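Local structure of putative glycosyltransferase (GalT1) (Streptococcus parasanguinis, 4PHR) at residues L41-S46 with S102-N107; A134-L139 with G227-E232; G153-S158 with E258-E263; N180-Y185 with A209-A214. The protein is probably a glycosyltransferase, of which this chain is the N-terminal GT-D-fold domain, seen here with bound UDP and manganese. One frame throughout, in Å; residues are numbered along the deposited sequence.

Contact 1 of 4, residues L41-S46 with S102-N107; sequences LMTGHS and SEFYLN
The hydroxyl OG1 of T43 bends back over the end of its own helix to hydrogen-bond the carbonyl oxygens I39 O and D40 O, and the same residue turns its methyl outward to F104 on helix 102-108. T43 thus splits its two branches, polar back to the preceding turn, apolar toward F104. With chi1 at 62° the methyl stands anti to the carbonyl carbon, and T43 CG2 reaches F104 CD1 at 4.2 Å, a grazing contact. M42 comes closer. Its chain runs out extended and then turns at chi3 (-71°), which brings the terminal methyl to the ring, M42 CE lying 3.6 Å from F104 CZ. The sulfur follows just behind, M42 SD being 3.9 Å from F104 CZ and 5.2 Å from the ring centroid. At 76° off the ring normal, it sits at the edge, a Met-aromatic contact in which the methyl makes the nearer approach. Helix 36-42 ends here in a Schellman motif, with G44 at C-prime in positive phi: G44 N bonds L41 O at 3.0 Å, and H45 N returns to D40 O. This termination turns the chain away just beyond the residues that meet the ring. Behind the contact, F104 also packs on I39 and on L64 of helix 54-64, while M42 leans on L60 and Q61 of that same helix and on F34.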
# COMPACT_ATOMS: atom_id res chain seq x y z
N LEU A 41 -2.33 13.40 -6.11
CA LEU A 41 -2.95 13.11 -7.40
C LEU A 41 -4.39 13.61 -7.48
O LEU A 41 -4.79 14.23 -8.47
CB LEU A 41 -2.95 11.60 -7.67
CG LEU A 41 -1.70 10.99 -8.29
CD1 LEU A 41 -1.75 9.49 -8.09
CD2 LEU A 41 -1.65 11.32 -9.76
N MET A 42 -5.18 13.32 -6.44
CA MET A 42 -6.59 13.73 -6.42
C MET A 42 -6.75 15.24 -6.53
O MET A 42 -7.76 15.73 -7.02
CB MET A 42 -7.31 13.21 -5.17
CG MET A 42 -7.73 11.74 -5.27
SD MET A 42 -8.70 11.17 -3.86
CE MET A 42 -7.36 11.16 -2.71
N THR A 43 -5.75 15.99 -6.05
CA THR A 43 -5.82 17.44 -6.08
C THR A 43 -5.05 18.05 -7.25
O THR A 43 -4.89 19.26 -7.33
CB THR A 43 -5.35 18.06 -4.74
OG1 THR A 43 -3.98 17.72 -4.50
CG2 THR A 43 -6.21 17.55 -3.59
N GLY A 44 -4.59 17.20 -8.17
CA GLY A 44 -4.11 17.68 -9.45
C GLY A 44 -2.62 17.60 -9.72
O GLY A 44 -2.12 18.25 -10.64
N HIS A 45 -1.88 16.81 -8.95
CA HIS A 45 -0.44 16.74 -9.16
C HIS A 45 0.11 15.41 -9.60
O HIS A 45 -0.47 14.36 -9.38
CB HIS A 45 0.29 17.20 -7.91
CG HIS A 45 0.09 18.64 -7.63
ND1 HIS A 45 -1.08 19.14 -7.10
CD2 HIS A 45 0.87 19.71 -7.89
CE1 HIS A 45 -0.99 20.45 -7.01
NE2 HIS A 45 0.19 20.83 -7.47
N SER A 46 1.27 15.48 -10.25
CA SER A 46 1.99 14.28 -10.61
C SER A 46 2.85 13.83 -9.45
O SER A 46 3.37 14.66 -8.70
CB SER A 46 2.82 14.52 -11.87
OG SER A 46 1.96 14.70 -12.98
N SER A 102 -5.75 20.33 4.72
CA SER A 102 -6.68 20.33 5.84
C SER A 102 -8.12 20.34 5.37
O SER A 102 -8.97 19.65 5.93
CB SER A 102 -6.41 21.51 6.79
OG SER A 102 -6.62 22.75 6.13
N GLU A 103 -8.39 21.11 4.33
CA GLU A 103 -9.75 21.23 3.82
C GLU A 103 -10.21 19.90 3.25
O GLU A 103 -11.36 19.49 3.41
CB GLU A 103 -9.84 22.34 2.77
CG GLU A 103 -11.23 22.54 2.18
CD GLU A 103 -11.31 23.74 1.25
OE1 GLU A 103 -10.37 24.56 1.25
OE2 GLU A 103 -12.32 23.86 0.52
N PHE A 104 -9.29 19.21 2.58
CA PHE A 104 -9.57 17.90 2.01
C PHE A 104 -9.89 16.91 3.12
O PHE A 104 -10.91 16.22 3.08
CB PHE A 104 -8.38 17.42 1.18
CG PHE A 104 -8.62 16.13 0.45
CD1 PHE A 104 -9.01 16.13 -0.87
CD2 PHE A 104 -8.45 14.91 1.09
CE1 PHE A 104 -9.24 14.95 -1.55
CE2 PHE A 104 -8.67 13.72 0.42
CZ PHE A 104 -9.06 13.74 -0.90
N TYR A 105 -9.02 16.85 4.12
CA TYR A 105 -9.21 15.90 5.21
C TYR A 105 -10.44 16.22 6.06
O TYR A 105 -11.18 15.32 6.45
CB TYR A 105 -7.96 15.80 6.07
CG TYR A 105 -6.88 14.94 5.45
CD1 TYR A 105 -7.06 13.57 5.32
CD2 TYR A 105 -5.68 15.50 5.00
CE1 TYR A 105 -6.08 12.77 4.75
CE2 TYR A 105 -4.69 14.70 4.43
CZ TYR A 105 -4.90 13.34 4.31
OH TYR A 105 -3.93 12.54 3.75
N LEU A 106 -10.66 17.50 6.34
CA LEU A 106 -11.78 17.88 7.19
C LEU A 106 -13.14 17.64 6.53
O LEU A 106 -14.15 17.44 7.22
CB LEU A 106 -11.67 19.35 7.62
CG LEU A 106 -10.60 19.65 8.66
CD1 LEU A 106 -10.36 21.15 8.77
CD2 LEU A 106 -10.99 19.06 10.02
N ASN A 107 -13.16 17.64 5.20
CA ASN A 107 -14.42 17.61 4.47
C ASN A 107 -14.73 16.29 3.77
O ASN A 107 -15.90 15.90 3.67
CB ASN A 107 -14.49 18.77 3.48
CG ASN A 107 -14.57 20.12 4.17
OD1 ASN A 107 -15.35 20.31 5.10
ND2 ASN A 107 -13.75 21.07 3.71

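Contact 2 of 4, residues A134-L139 with G227-E232; sequences AYFESL and GHIDSE. With UDP (uridine-5'-diphosphate), chain B.
I229 CD1 is met by two residues of helix 132-140: F136 CE1 lies 3.5 Å from it and L139 CD1 3.7 Å. The leucine and isoleucine approach tip to tip, whereas the F136 ring slides past the isoleucine in the opposite sense, its CZ coming within 3.8 Å of the backbone carbon E232 C. With its CG1 anti to the backbone N (chi1 -171°), I229 sends its longer branch into this apolar junction. Helix 132-140 thereby packs on the first turn of helix 229-238, whose N-cap, H228, belongs to the UDP site that follows strand 223-225. There the β-phosphate is held twice by one residue: H228 N donates to UDP O2B at 2.9 Å (165°), and H228 ND1 donates to UDP O1B at 2.8 Å, with O1B in the ring plane. One face of the imidazole is covered by UDP C5', while NE2 is hydrogen-bonded to H250. Sitting at the amino end of a helix, the phosphate probably gains from the helix dipole as well. Further out, the E232 carboxylate makes a salt bridge with R121, which itself binds UDP, and accepts the backbone N-H of I124.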
# COMPACT_ATOMS: atom_id res chain seq x y z
N ALA A 134 5.94 -8.38 15.74
CA ALA A 134 4.53 -8.74 15.84
C ALA A 134 3.70 -8.26 14.65
O ALA A 134 2.80 -8.96 14.19
CB ALA A 134 3.94 -8.23 17.14
N TYR A 135 3.99 -7.06 14.15
CA TYR A 135 3.27 -6.54 12.99
C TYR A 135 3.49 -7.45 11.78
O TYR A 135 2.54 -7.81 11.09
CB TYR A 135 3.71 -5.11 12.65
CG TYR A 135 3.39 -4.06 13.70
CD1 TYR A 135 2.40 -4.27 14.65
CD2 TYR A 135 4.09 -2.86 13.73
CE1 TYR A 135 2.11 -3.30 15.62
CE2 TYR A 135 3.80 -1.88 14.68
CZ TYR A 135 2.81 -2.11 15.62
OH TYR A 135 2.53 -1.15 16.57
N PHE A 136 4.74 -7.82 11.52
CA PHE A 136 5.04 -8.65 10.35
C PHE A 136 4.49 -10.06 10.49
O PHE A 136 4.04 -10.65 9.51
CB PHE A 136 6.54 -8.68 10.04
CG PHE A 136 7.04 -7.44 9.35
CD1 PHE A 136 6.62 -7.14 8.06
CD2 PHE A 136 7.91 -6.57 9.98
CE1 PHE A 136 7.06 -6.00 7.40
CE2 PHE A 136 8.36 -5.43 9.33
CZ PHE A 136 7.94 -5.14 8.05
N GLU A 137 4.49 -10.58 11.71
CA GLU A 137 3.90 -11.89 11.95
C GLU A 137 2.40 -11.87 11.68
O GLU A 137 1.86 -12.80 11.09
CB GLU A 137 4.19 -12.37 13.38
CG GLU A 137 5.66 -12.61 13.69
CD GLU A 137 6.22 -13.85 13.02
OE1 GLU A 137 6.04 -14.01 11.79
OE2 GLU A 137 6.85 -14.67 13.72
N SER A 138 1.73 -10.79 12.09
CA SER A 138 0.31 -10.68 11.84
C SER A 138 0.01 -10.52 10.35
O SER A 138 -0.93 -11.11 9.82
CB SER A 138 -0.31 -9.53 12.63
OG SER A 138 -1.70 -9.45 12.38
N LEU A 139 0.83 -9.72 9.67
CA LEU A 139 0.71 -9.58 8.22
C LEU A 139 0.83 -10.93 7.52
O LEU A 139 0.01 -11.26 6.67
CB LEU A 139 1.77 -8.62 7.68
CG LEU A 139 1.43 -7.13 7.75
CD1 LEU A 139 2.69 -6.28 7.63
CD2 LEU A 139 0.42 -6.77 6.67
N GLY A 227 1.35 -2.12 -1.19
CA GLY A 227 2.32 -1.07 -1.45
C GLY A 227 3.78 -1.46 -1.24
O GLY A 227 4.27 -2.40 -1.85
N HIS A 228 4.45 -0.73 -0.35
CA HIS A 228 5.90 -0.86 -0.13
C HIS A 228 6.29 -1.88 0.95
O HIS A 228 7.39 -1.79 1.53
CB HIS A 228 6.50 0.52 0.19
CG HIS A 228 6.82 1.33 -1.02
ND1 HIS A 228 6.35 2.61 -1.21
CD2 HIS A 228 7.60 1.05 -2.09
CE1 HIS A 228 6.82 3.09 -2.35
NE2 HIS A 228 7.59 2.16 -2.90
N ILE A 229 5.42 -2.84 1.22
CA ILE A 229 5.70 -3.81 2.29
C ILE A 229 7.07 -4.48 2.14
O ILE A 229 7.76 -4.73 3.12
CB ILE A 229 4.58 -4.89 2.42
CG1 ILE A 229 4.80 -5.73 3.67
CG2 ILE A 229 4.49 -5.75 1.16
CD1 ILE A 229 4.75 -4.90 4.94
N ASP A 230 7.50 -4.75 0.90
CA ASP A 230 8.77 -5.44 0.72
C ASP A 230 9.97 -4.63 1.22
O ASP A 230 10.88 -5.19 1.85
CB ASP A 230 9.00 -5.82 -0.74
CG ASP A 230 10.32 -6.55 -0.93
OD1 ASP A 230 10.34 -7.80 -0.79
OD2 ASP A 230 11.34 -5.88 -1.21
N SER A 231 9.99 -3.33 0.91
CA SER A 231 11.08 -2.48 1.37
C SER A 231 11.15 -2.48 2.89
O SER A 231 12.23 -2.58 3.48
CB SER A 231 10.90 -1.03 0.90
OG SER A 231 11.00 -0.94 -0.51
N GLU A 232 9.98 -2.33 3.52
CA GLU A 232 9.91 -2.28 4.97
C GLU A 232 10.38 -3.60 5.58
O GLU A 232 11.11 -3.62 6.58
CB GLU A 232 8.48 -1.94 5.41
CG GLU A 232 8.10 -0.49 5.11
CD GLU A 232 8.35 0.45 6.28
OE1 GLU A 232 8.87 -0.01 7.32
OE2 GLU A 232 8.01 1.65 6.17
N1 UDP B . 4.42 0.87 -8.45
C2 UDP B . 4.47 0.28 -9.69
N3 UDP B . 3.95 0.93 -10.78
C4 UDP B . 3.37 2.17 -10.64
C5 UDP B . 3.31 2.77 -9.39
C6 UDP B . 3.97 2.16 -8.33
O2 UDP B . 5.01 -0.82 -9.83
O4 UDP B . 2.89 2.70 -11.65
C1' UDP B . 4.91 0.12 -7.28
C2' UDP B . 6.24 0.48 -6.67
O2' UDP B . 7.30 -0.09 -7.40
C3' UDP B . 6.09 -0.14 -5.30
C4' UDP B . 4.61 0.04 -5.00
O4' UDP B . 3.98 0.35 -6.25
O3' UDP B . 6.36 -1.52 -5.36
C5' UDP B . 4.36 1.15 -3.98
O5' UDP B . 2.95 1.31 -3.82
PA UDP B . 2.33 2.42 -2.84
O1A UDP B . 2.65 3.77 -3.36
O2A UDP B . 0.89 2.09 -2.72
O3A UDP B . 3.16 2.16 -1.48
PB UDP B . 3.03 2.75 0.03
O1B UDP B . 4.17 3.71 0.18
O2B UDP B . 3.20 1.55 0.89
O3B UDP B . 1.70 3.42 0.18

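Contact 3 of 4, residues G153-S158 with E258-E263; sequences GATSRS and EGIELE. With UDP (uridine-5'-diphosphate), chain B.
R157 and T155 belong to the loop after strand 147-153, part of the UDP site of this GT-D fold, and they meet the irregular segment 258-263 at the protein surface. The arginine backbone takes left-handed helical angles, and its chain runs out straight from CG to NE (chi2 180°), carrying the guanidinium to the outer segment. L262 crosses it at about a right angle: L262 CD2 sits over one face, 3.6 Å from R157 NE and offset toward the rim. At the edge of the group, R157 NH1 donates to the backbone oxygen E263 O at 3.2 Å. That bond is bent, 142° at the hydrogen, and the acceptor lies somewhat out of the guanidinium plane. A water accepts from R157 NH2 at 2.6 Å and bonds weakly to the same E263 O, while a long, weak bond from R157 NE turns back to A154 O within the loop. T155 adds a looser touch, T155 CG2 to I260 CD1 at 4.2 Å, its hydroxyl being bonded to D257. On the inner side of the loop, S156 OG is hydrogen-bonded to UDP O3' at 2.9 Å and accepts from G153 N at 3.1 Å, so the main chain helps position the hydroxyl on the ribose. The E263 carboxylate stays apart, with E263 OE1 6.5 Å from R157 NH1. The arginine charge is therefore probably met across the contact by a carbonyl dipole and a water, and any attraction to that carboxylate probably acts only at long range.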
# COMPACT_ATOMS: atom_id res chain seq x y z
N GLY A 153 4.76 -4.05 -9.98
CA GLY A 153 5.55 -3.53 -11.08
C GLY A 153 6.80 -4.33 -11.32
O GLY A 153 7.20 -5.17 -10.50
N ALA A 154 7.45 -4.06 -12.45
CA ALA A 154 8.63 -4.81 -12.85
C ALA A 154 9.82 -4.71 -11.90
O ALA A 154 10.67 -5.60 -11.88
CB ALA A 154 9.03 -4.43 -14.27
N THR A 155 9.91 -3.62 -11.15
CA THR A 155 11.01 -3.45 -10.19
C THR A 155 10.61 -3.82 -8.74
O THR A 155 11.47 -3.88 -7.86
CB THR A 155 11.60 -2.02 -10.21
OG1 THR A 155 10.58 -1.07 -9.84
CG2 THR A 155 12.14 -1.68 -11.59
N SER A 156 9.33 -4.05 -8.50
CA SER A 156 8.81 -4.29 -7.15
C SER A 156 9.42 -5.55 -6.52
O SER A 156 9.92 -5.52 -5.39
CB SER A 156 7.29 -4.41 -7.17
OG SER A 156 6.68 -3.23 -7.65
N ARG A 157 9.35 -6.66 -7.25
CA ARG A 157 9.95 -7.92 -6.83
C ARG A 157 9.67 -8.25 -5.36
O ARG A 157 10.57 -8.58 -4.57
CB ARG A 157 11.44 -7.92 -7.17
CG ARG A 157 11.62 -7.73 -8.67
CD ARG A 157 13.04 -7.71 -9.14
NE ARG A 157 13.04 -7.70 -10.60
CZ ARG A 157 13.74 -8.54 -11.35
NH1 ARG A 157 14.51 -9.45 -10.78
NH2 ARG A 157 13.67 -8.46 -12.67
N SER A 158 8.40 -8.17 -5.01
CA SER A 158 7.99 -8.31 -3.62
C SER A 158 8.26 -9.73 -3.14
O SER A 158 7.82 -10.71 -3.75
CB SER A 158 6.50 -7.96 -3.46
OG SER A 158 6.23 -6.61 -3.82
N GLU A 258 16.50 4.46 -9.85
CA GLU A 258 17.84 4.60 -10.40
C GLU A 258 18.82 3.67 -9.70
O GLU A 258 18.68 3.36 -8.52
CB GLU A 258 18.31 6.05 -10.27
CG GLU A 258 17.58 7.03 -11.18
CD GLU A 258 17.87 8.48 -10.84
OE1 GLU A 258 18.45 8.73 -9.76
OE2 GLU A 258 17.53 9.37 -11.65
N GLY A 259 19.83 3.22 -10.44
CA GLY A 259 20.92 2.46 -9.86
C GLY A 259 20.58 1.03 -9.50
O GLY A 259 21.29 0.41 -8.71
N ILE A 260 19.49 0.51 -10.05
CA ILE A 260 19.08 -0.85 -9.73
C ILE A 260 19.89 -1.87 -10.52
O ILE A 260 20.05 -1.75 -11.74
CB ILE A 260 17.56 -1.08 -9.95
CG1 ILE A 260 16.75 -0.23 -8.97
CG2 ILE A 260 17.21 -2.55 -9.78
CD1 ILE A 260 15.29 -0.17 -9.30
N GLU A 261 20.43 -2.85 -9.80
CA GLU A 261 21.18 -3.94 -10.40
C GLU A 261 20.36 -5.21 -10.28
O GLU A 261 20.36 -5.89 -9.25
CB GLU A 261 22.54 -4.07 -9.72
CG GLU A 261 23.33 -2.77 -9.77
CD GLU A 261 24.56 -2.77 -8.89
OE1 GLU A 261 24.96 -3.85 -8.40
OE2 GLU A 261 25.13 -1.67 -8.67
N LEU A 262 19.63 -5.52 -11.35
CA LEU A 262 18.71 -6.64 -11.34
C LEU A 262 19.44 -7.97 -11.40
O LEU A 262 20.51 -8.10 -12.01
CB LEU A 262 17.72 -6.55 -12.50
CG LEU A 262 16.71 -5.41 -12.48
CD1 LEU A 262 15.92 -5.39 -13.79
CD2 LEU A 262 15.77 -5.52 -11.29
N GLU A 263 18.84 -8.97 -10.76
CA GLU A 263 19.33 -10.33 -10.84
C GLU A 263 18.34 -11.16 -11.62
O GLU A 263 17.18 -10.77 -11.82
CB GLU A 263 19.50 -10.90 -9.43
CG GLU A 263 20.48 -10.13 -8.56
CD GLU A 263 20.43 -10.57 -7.11
OE1 GLU A 263 19.33 -10.54 -6.51
OE2 GLU A 263 21.49 -10.95 -6.56
N1 UDP B . 4.42 0.87 -8.45
C2 UDP B . 4.47 0.28 -9.69
N3 UDP B . 3.95 0.93 -10.78
C4 UDP B . 3.37 2.17 -10.64
C5 UDP B . 3.31 2.77 -9.39
C6 UDP B . 3.97 2.16 -8.33
O2 UDP B . 5.01 -0.82 -9.83
O4 UDP B . 2.89 2.70 -11.65
C1' UDP B . 4.91 0.12 -7.28
C2' UDP B . 6.24 0.48 -6.67
O2' UDP B . 7.30 -0.09 -7.40
C3' UDP B . 6.09 -0.14 -5.30
C4' UDP B . 4.61 0.04 -5.00
O4' UDP B . 3.98 0.35 -6.25
O3' UDP B . 6.36 -1.52 -5.36
C5' UDP B . 4.36 1.15 -3.98
O5' UDP B . 2.95 1.31 -3.82
PA UDP B . 2.33 2.42 -2.84
O1A UDP B . 2.65 3.77 -3.36
O2A UDP B . 0.89 2.09 -2.72
O3A UDP B . 3.16 2.16 -1.48
PB UDP B . 3.03 2.75 0.03
O1B UDP B . 4.17 3.71 0.18
O2B UDP B . 3.20 1.55 0.89
O3B UDP B . 1.70 3.42 0.18
O HOH W 1 15.07 -9.87 -14.29

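Contact 4 of 4, residues N180-Y185 with A209-A214; sequences NAFQYY and AKVLVA. With UDP (uridine-5'-diphosphate), chain B.
Y185 and V211 bring together two helices of successive parallel crossovers: Y185 opens helix 185-195, which links strands 170-176 and 200-204, and V211 lies on helix 206-218, which runs on toward strand 223-225. The tight part is the phenol. Extended from its backbone with chi1 at 180°, Y185 lies obliquely across the valine, V211 CG1 being 3.5 Å from Y185 CZ. The ring meets the neighbouring turn with its rim, L212 CA lying at the edge in the ring plane, and Y185 CE1 is 4.1 Å from L212 CB. Y185 OH comes within 3.2 Å of V211 O, but its hydrogen bond is to the carboxylate of D215, one turn further along the same helix. The loose side is F182, partly exposed, whose CE1 only just reaches V211 CG2 at 4.5 Å; its ring also touches N53, T208 and L56 of helix 54-64. F182 sits within a short 3-10 turn, 181-183, just ahead of Y185; there Y184 N bonds A181 O at 2.9 Å. Both segments also reach the nucleotide. K210, bent at chi2 (85°) and again at chi4, brings its amine to UDP O2A on the α-phosphate, where a salt bridge to D225 gives the lysine a second anionic partner and probably helps to fix it. At the other end of UDP, the start of the 3-10 turn reads the uracil through its main chain: A181 N donates to UDP O4 at 3.1 Å with an angle of 157°.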
# COMPACT_ATOMS: atom_id res chain seq x y z
N ASN A 180 3.65 4.80 -14.22
CA ASN A 180 2.51 5.07 -15.10
C ASN A 180 1.70 3.82 -15.44
O ASN A 180 1.26 3.66 -16.58
CB ASN A 180 2.95 5.78 -16.38
CG ASN A 180 3.30 7.22 -16.13
OD1 ASN A 180 2.93 7.79 -15.10
ND2 ASN A 180 4.03 7.82 -17.06
N ALA A 181 1.50 2.95 -14.46
CA ALA A 181 0.75 1.73 -14.71
C ALA A 181 -0.70 2.03 -15.09
O ALA A 181 -1.35 1.21 -15.74
CB ALA A 181 0.82 0.81 -13.52
N PHE A 182 -1.21 3.19 -14.70
CA PHE A 182 -2.62 3.47 -14.95
C PHE A 182 -2.96 3.48 -16.44
O PHE A 182 -4.09 3.19 -16.83
CB PHE A 182 -3.09 4.78 -14.31
CG PHE A 182 -4.59 4.96 -14.38
CD1 PHE A 182 -5.43 4.17 -13.60
CD2 PHE A 182 -5.15 5.88 -15.25
CE1 PHE A 182 -6.81 4.31 -13.68
CE2 PHE A 182 -6.53 6.02 -15.34
CZ PHE A 182 -7.36 5.24 -14.55
N GLN A 183 -1.97 3.79 -17.27
CA GLN A 183 -2.18 3.77 -18.71
C GLN A 183 -2.68 2.41 -19.19
O GLN A 183 -3.40 2.32 -20.19
CB GLN A 183 -0.90 4.12 -19.44
CG GLN A 183 -1.09 4.10 -20.94
CD GLN A 183 0.15 4.54 -21.69
OE1 GLN A 183 0.57 5.69 -21.59
NE2 GLN A 183 0.73 3.61 -22.44
N TYR A 184 -2.30 1.36 -18.48
CA TYR A 184 -2.65 0.00 -18.88
C TYR A 184 -3.75 -0.57 -18.00
O TYR A 184 -3.91 -1.79 -17.92
CB TYR A 184 -1.41 -0.89 -18.83
CG TYR A 184 -0.31 -0.41 -19.75
CD1 TYR A 184 0.64 0.50 -19.31
CD2 TYR A 184 -0.26 -0.84 -21.07
CE1 TYR A 184 1.64 0.95 -20.16
CE2 TYR A 184 0.73 -0.39 -21.92
CZ TYR A 184 1.67 0.50 -21.46
OH TYR A 184 2.66 0.95 -22.31
N TYR A 185 -4.53 0.30 -17.36
CA TYR A 185 -5.46 -0.17 -16.34
C TYR A 185 -6.44 -1.25 -16.81
O TYR A 185 -6.61 -2.26 -16.13
CB TYR A 185 -6.25 0.97 -15.69
CG TYR A 185 -7.18 0.41 -14.65
CD1 TYR A 185 -6.68 -0.04 -13.44
CD2 TYR A 185 -8.53 0.26 -14.91
CE1 TYR A 185 -7.52 -0.59 -12.49
CE2 TYR A 185 -9.38 -0.30 -13.97
CZ TYR A 185 -8.86 -0.72 -12.76
OH TYR A 185 -9.69 -1.27 -11.82
N ALA A 209 -3.11 0.68 -7.87
CA ALA A 209 -3.51 -0.40 -6.97
C ALA A 209 -4.87 -0.13 -6.32
O ALA A 209 -5.65 -1.05 -6.12
CB ALA A 209 -2.46 -0.61 -5.88
N LYS A 210 -5.16 1.12 -6.01
CA LYS A 210 -6.39 1.43 -5.29
C LYS A 210 -7.61 1.21 -6.19
O LYS A 210 -8.64 0.68 -5.75
CB LYS A 210 -6.37 2.86 -4.74
CG LYS A 210 -5.30 3.08 -3.65
CD LYS A 210 -3.95 3.40 -4.26
CE LYS A 210 -2.87 3.74 -3.22
NZ LYS A 210 -2.12 2.58 -2.66
N VAL A 211 -7.48 1.60 -7.45
CA VAL A 211 -8.57 1.42 -8.40
C VAL A 211 -8.77 -0.07 -8.66
O VAL A 211 -9.90 -0.56 -8.70
CB VAL A 211 -8.30 2.17 -9.72
CG1 VAL A 211 -9.51 2.04 -10.67
CG2 VAL A 211 -8.01 3.64 -9.44
N LEU A 212 -7.66 -0.79 -8.82
CA LEU A 212 -7.73 -2.23 -9.04
C LEU A 212 -8.44 -2.92 -7.88
O LEU A 212 -9.35 -3.73 -8.10
CB LEU A 212 -6.32 -2.80 -9.22
CG LEU A 212 -6.23 -4.27 -9.64
CD1 LEU A 212 -6.95 -4.47 -10.97
CD2 LEU A 212 -4.78 -4.73 -9.74
N VAL A 213 -8.03 -2.62 -6.65
CA VAL A 213 -8.66 -3.25 -5.49
C VAL A 213 -10.17 -2.93 -5.43
O VAL A 213 -10.99 -3.81 -5.19
CB VAL A 213 -7.95 -2.85 -4.17
CG1 VAL A 213 -8.79 -3.24 -2.96
CG2 VAL A 213 -6.56 -3.50 -4.11
N ALA A 214 -10.52 -1.67 -5.66
CA ALA A 214 -11.92 -1.26 -5.66
C ALA A 214 -12.73 -2.07 -6.67
O ALA A 214 -13.80 -2.59 -6.35
CB ALA A 214 -12.04 0.22 -5.93
N1 UDP B . 4.42 0.87 -8.45
C2 UDP B . 4.47 0.28 -9.69
N3 UDP B . 3.95 0.93 -10.78
C4 UDP B . 3.37 2.17 -10.64
C5 UDP B . 3.31 2.77 -9.39
C6 UDP B . 3.97 2.16 -8.33
O2 UDP B . 5.01 -0.82 -9.83
O4 UDP B . 2.89 2.70 -11.65
C1' UDP B . 4.91 0.12 -7.28
C2' UDP B . 6.24 0.48 -6.67
O2' UDP B . 7.30 -0.09 -7.40
C3' UDP B . 6.09 -0.14 -5.30
C4' UDP B . 4.61 0.04 -5.00
O4' UDP B . 3.98 0.35 -6.25
O3' UDP B . 6.36 -1.52 -5.36
C5' UDP B . 4.36 1.15 -3.98
O5' UDP B . 2.95 1.31 -3.82
PA UDP B . 2.33 2.42 -2.84
O1A UDP B . 2.65 3.77 -3.36
O2A UDP B . 0.89 2.09 -2.72
O3A UDP B . 3.16 2.16 -1.48
PB UDP B . 3.03 2.75 0.03
O1B UDP B . 4.17 3.71 0.18
O2B UDP B . 3.20 1.55 0.89
O3B UDP B . 1.70 3.42 0.18

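How the contacts relate
Contacts 2 and 4 are buried and rest on apolar packing, contact 1 is only partly buried, and contact 3 lies at the surface, where an arginine, a backbone carbonyl and a water add polar bonds to the touch of leucine and isoleucine. The last three share one ligand: contact 2 supplies a β-phosphate site, contact 3 the ribose, contact 4 the uracil and the α-phosphate. Contacts 2 and 3 also touch directly, D230 packing beside S158, and contact 4 is nested within the chain loops that both close. Contact 1 stands outside this ring of nucleotide contacts, with the side chain of M42 about 12 Å from UDP, yet helix 54-64 backs both its methionine and V211 of contact 4.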